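PDB 3R4V: putative uncharacterized protein from Pseudomonas phage 201phi2-1, which is a phage tubulin-like protein of the tubulin/FtsZ type, modelled here with guanosine-5'-diphosphate bound. Local coordinates for residues 82-87 / 104-109. Residues are numbered along the deposited sequence; the frame is centred on the assembly and turned at random.
Sequences DFYIVC and GQLADR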
ATOM      1  N   ASP A  82      11.532  13.120  -6.050  1.00 30.01           N
ATOM      2  CA  ASP A  82      11.068  13.991  -4.978  1.00 29.94           C
ATOM      3  C   ASP A  82       9.946  13.368  -4.146  1.00 27.06           C
ATOM      4  O   ASP A  82       9.695  13.792  -3.017  1.00 30.93           O
ATOM      5  CB  ASP A  82      10.609  15.336  -5.541  1.00 34.19           C
ATOM      6  CG  ASP A  82      11.768  16.191  -6.036  1.00 41.47           C
ATOM      7  OD1 ASP A  82      12.886  16.038  -5.497  1.00 39.18           O
ATOM      8  OD2 ASP A  82      11.556  17.010  -6.961  1.00 38.63           O
ATOM      9  N   PHE A  83       9.255  12.382  -4.711  1.00 29.68           N
ATOM     10  CA  PHE A  83       8.187  11.704  -3.993  1.00 23.82           C
ATOM     11  C   PHE A  83       8.010  10.318  -4.583  1.00 21.36           C
ATOM     12  O   PHE A  83       8.288  10.108  -5.760  1.00 24.88           O
ATOM     13  CB  PHE A  83       6.884  12.515  -4.121  1.00 25.94           C
ATOM     14  CG  PHE A  83       5.808  12.116  -3.146  1.00 26.57           C
ATOM     15  CD1 PHE A  83       5.750  12.676  -1.874  1.00 19.92           C
ATOM     16  CD2 PHE A  83       4.842  11.199  -3.505  1.00 21.42           C
ATOM     17  CE1 PHE A  83       4.747  12.319  -0.979  1.00 24.27           C
ATOM     18  CE2 PHE A  83       3.841  10.834  -2.617  1.00 20.42           C
ATOM     19  CZ  PHE A  83       3.785  11.399  -1.353  1.00 21.75           C
ATOM     20  N   TYR A  84       7.583   9.353  -3.770  1.00 21.50           N
ATOM     21  CA  TYR A  84       7.306   8.018  -4.298  1.00 21.12           C
ATOM     22  C   TYR A  84       5.923   7.545  -3.889  1.00 21.61           C
ATOM     23  O   TYR A  84       5.404   7.921  -2.847  1.00 23.00           O
ATOM     24  CB  TYR A  84       8.330   6.981  -3.809  1.00 19.05           C
ATOM     25  CG  TYR A  84       9.789   7.347  -4.044  1.00 24.54           C
ATOM     26  CD1 TYR A  84      10.535   6.737  -5.057  1.00 21.09           C
ATOM     27  CD2 TYR A  84      10.423   8.289  -3.242  1.00 21.83           C
ATOM     28  CE1 TYR A  84      11.883   7.063  -5.262  1.00 24.54           C
ATOM     29  CE2 TYR A  84      11.762   8.614  -3.440  1.00 28.33           C
ATOM     30  CZ  TYR A  84      12.479   8.006  -4.453  1.00 31.07           C
ATOM     31  OH  TYR A  84      13.801   8.338  -4.629  1.00 36.75           O
ATOM     32  N   ILE A  85       5.338   6.690  -4.704  1.00 22.03           N
ATOM     33  CA  ILE A  85       4.100   6.024  -4.330  1.00 20.39           C
ATOM     34  C   ILE A  85       4.356   4.527  -4.455  1.00 18.54           C
ATOM     35  O   ILE A  85       4.861   4.073  -5.484  1.00 24.98           O
ATOM     36  CB  ILE A  85       2.963   6.441  -5.261  1.00 21.71           C
ATOM     37  CG1 ILE A  85       2.754   7.960  -5.171  1.00 18.63           C
ATOM     38  CG2 ILE A  85       1.676   5.664  -4.943  1.00 19.72           C
ATOM     39  CD1 ILE A  85       1.820   8.534  -6.222  1.00 25.47           C
ATOM     40  N   VAL A  86       4.018   3.760  -3.420  1.00 19.85           N
ATOM     41  CA  VAL A  86       4.214   2.308  -3.450  1.00 22.53           C
ATOM     42  C   VAL A  86       2.868   1.586  -3.343  1.00 20.92           C
ATOM     43  O   VAL A  86       2.018   1.998  -2.570  1.00 23.89           O
ATOM     44  CB  VAL A  86       5.063   1.854  -2.280  1.00 17.66           C
ATOM     45  CG1 VAL A  86       5.498   0.400  -2.494  1.00 19.07           C
ATOM     46  CG2 VAL A  86       6.268   2.762  -2.120  1.00 20.98           C
ATOM     47  N   CYS A  87       2.678   0.508  -4.097  1.00 18.25           N
ATOM     48  CA  CYS A  87       1.366  -0.127  -4.148  1.00 15.03           C
ATOM     49  C   CYS A  87       1.452  -1.646  -4.255  1.00 18.87           C
ATOM     50  O   CYS A  87       2.125  -2.179  -5.130  1.00 19.32           O
ATOM     51  CB  CYS A  87       0.557   0.442  -5.330  1.00 17.82           C
ATOM     52  SG  CYS A  87      -1.031  -0.387  -5.628  1.00 21.05           S
ATOM     53  N   GLY A 104      11.504  -0.023   2.891  1.00 17.24           N
ATOM     54  CA  GLY A 104      12.651   0.139   3.772  1.00 18.67           C
ATOM     55  C   GLY A 104      13.786   0.878   3.087  1.00 24.21           C
ATOM     56  O   GLY A 104      14.418   1.749   3.681  1.00 20.83           O
ATOM     57  N   GLN A 105      14.048   0.530   1.831  1.00 23.40           N
ATOM     58  CA  GLN A 105      15.111   1.194   1.071  1.00 24.75           C
ATOM     59  C   GLN A 105      14.781   2.672   0.829  1.00 24.32           C
ATOM     60  O   GLN A 105      15.668   3.541   0.867  1.00 23.23           O
ATOM     61  CB  GLN A 105      15.341   0.474  -0.258  1.00 22.37           C
ATOM     62  CG  GLN A 105      15.864  -0.952  -0.102  1.00 24.72           C
ATOM     63  CD  GLN A 105      17.209  -1.004   0.590  1.00 32.35           C
ATOM     64  OE1 GLN A 105      18.149  -0.306   0.205  1.00 36.47           O
ATOM     65  NE2 GLN A 105      17.305  -1.825   1.626  1.00 39.47           N
ATOM     66  N   LEU A 106      13.514   2.959   0.563  1.00 22.37           N
ATOM     67  CA  LEU A 106      13.101   4.350   0.379  1.00 24.29           C
ATOM     68  C   LEU A 106      13.292   5.139   1.673  1.00 23.76           C
ATOM     69  O   LEU A 106      13.686   6.305   1.647  1.00 24.52           O
ATOM     70  CB  LEU A 106      11.643   4.437  -0.089  1.00 20.20           C
ATOM     71  CG  LEU A 106      11.335   3.840  -1.457  1.00 18.45           C
ATOM     72  CD1 LEU A 106       9.840   3.968  -1.733  1.00 21.22           C
ATOM     73  CD2 LEU A 106      12.131   4.566  -2.529  1.00 20.52           C
ATOM     74  N   ALA A 107      12.989   4.520   2.812  1.00 23.00           N
ATOM     75  CA  ALA A 107      13.255   5.179   4.088  1.00 21.19           C
ATOM     76  C   ALA A 107      14.756   5.497   4.227  1.00 26.62           C
ATOM     77  O   ALA A 107      15.121   6.573   4.687  1.00 28.19           O
ATOM     78  CB  ALA A 107      12.752   4.327   5.268  1.00 18.70           C
ATOM     79  N   ASP A 108      15.626   4.570   3.821  1.00 23.07           N
ATOM     80  CA  ASP A 108      17.067   4.822   3.884  1.00 29.74           C
ATOM     81  C   ASP A 108      17.487   5.996   2.983  1.00 33.86           C
ATOM     82  O   ASP A 108      18.467   6.679   3.280  1.00 37.60           O
ATOM     83  CB  ASP A 108      17.885   3.564   3.546  1.00 31.34           C
ATOM     84  CG  ASP A 108      17.819   2.491   4.636  1.00 29.58           C
ATOM     85  OD1 ASP A 108      17.348   2.767   5.761  1.00 31.73           O
ATOM     86  OD2 ASP A 108      18.273   1.354   4.370  1.00 41.17           O
ATOM     87  N   ARG A 109      16.752   6.227   1.891  1.00 31.20           N
ATOM     88  CA  ARG A 109      16.993   7.387   1.019  1.00 34.27           C
ATOM     89  C   ARG A 109      16.510   8.688   1.658  1.00 34.83           C
ATOM     90  O   ARG A 109      16.670   9.757   1.082  1.00 32.95           O
ATOM     91  CB  ARG A 109      16.288   7.235  -0.338  1.00 27.15           C
ATOM     92  CG  ARG A 109      16.752   6.083  -1.207  1.00 31.13           C
ATOM     93  CD  ARG A 109      16.100   6.135  -2.593  1.00 29.52           C
ATOM     94  NE  ARG A 109      16.622   5.093  -3.478  1.00 31.39           N
ATOM     95  CZ  ARG A 109      16.284   4.948  -4.758  1.00 31.65           C
ATOM     96  NH1 ARG A 109      15.430   5.786  -5.323  1.00 36.74           N
ATOM     97  NH2 ARG A 109      16.818   3.968  -5.476  1.00 32.08           N
TER
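Y84 and V86, on one face of strand 84-89, meet L106 in the last turn of helix 95-108 and R109 just after it in a buried, mainly apolar strand-to-helix contact with a polar outer end. L106 reaches both strand residues with its two methyls. L106 CD2 sits over the Y84 ring, 3.7 Å from its centroid and 12° off the ring normal, a CH-pi contact on one face. The other branch turns to the valine, L106 CD1 lying 3.8 Å from V86 CG2. In V86 that methyl stands beside the backbone N, anti to the carbonyl carbon. Beyond the leucine, the phenol oxygen meets the edge of the R109 guanidinium: R109 NH1 donates to Y84 OH over 3.1 Å at 151°, almost in the guanidinium plane. An extended chain from CG to NE carries the arginine tip there, with its plane 67° from that of the ring. Y84 OH also hydrogen-bonds to the backbone N of A81, and R109 NH2 to the carbonyl of I78, tying the helix end to the segment leading into the strand. F113 of strand 113-119 and I8 of strand 6-10 touch both Y84 and L106 and extend the apolar layer. This is the packing of a right-handed beta-alpha-beta crossover, strand 84-89, helix 95-108 and strand 113-119, within the Rossmann-like nucleotide-binding domain of the tubulin/FtsZ fold.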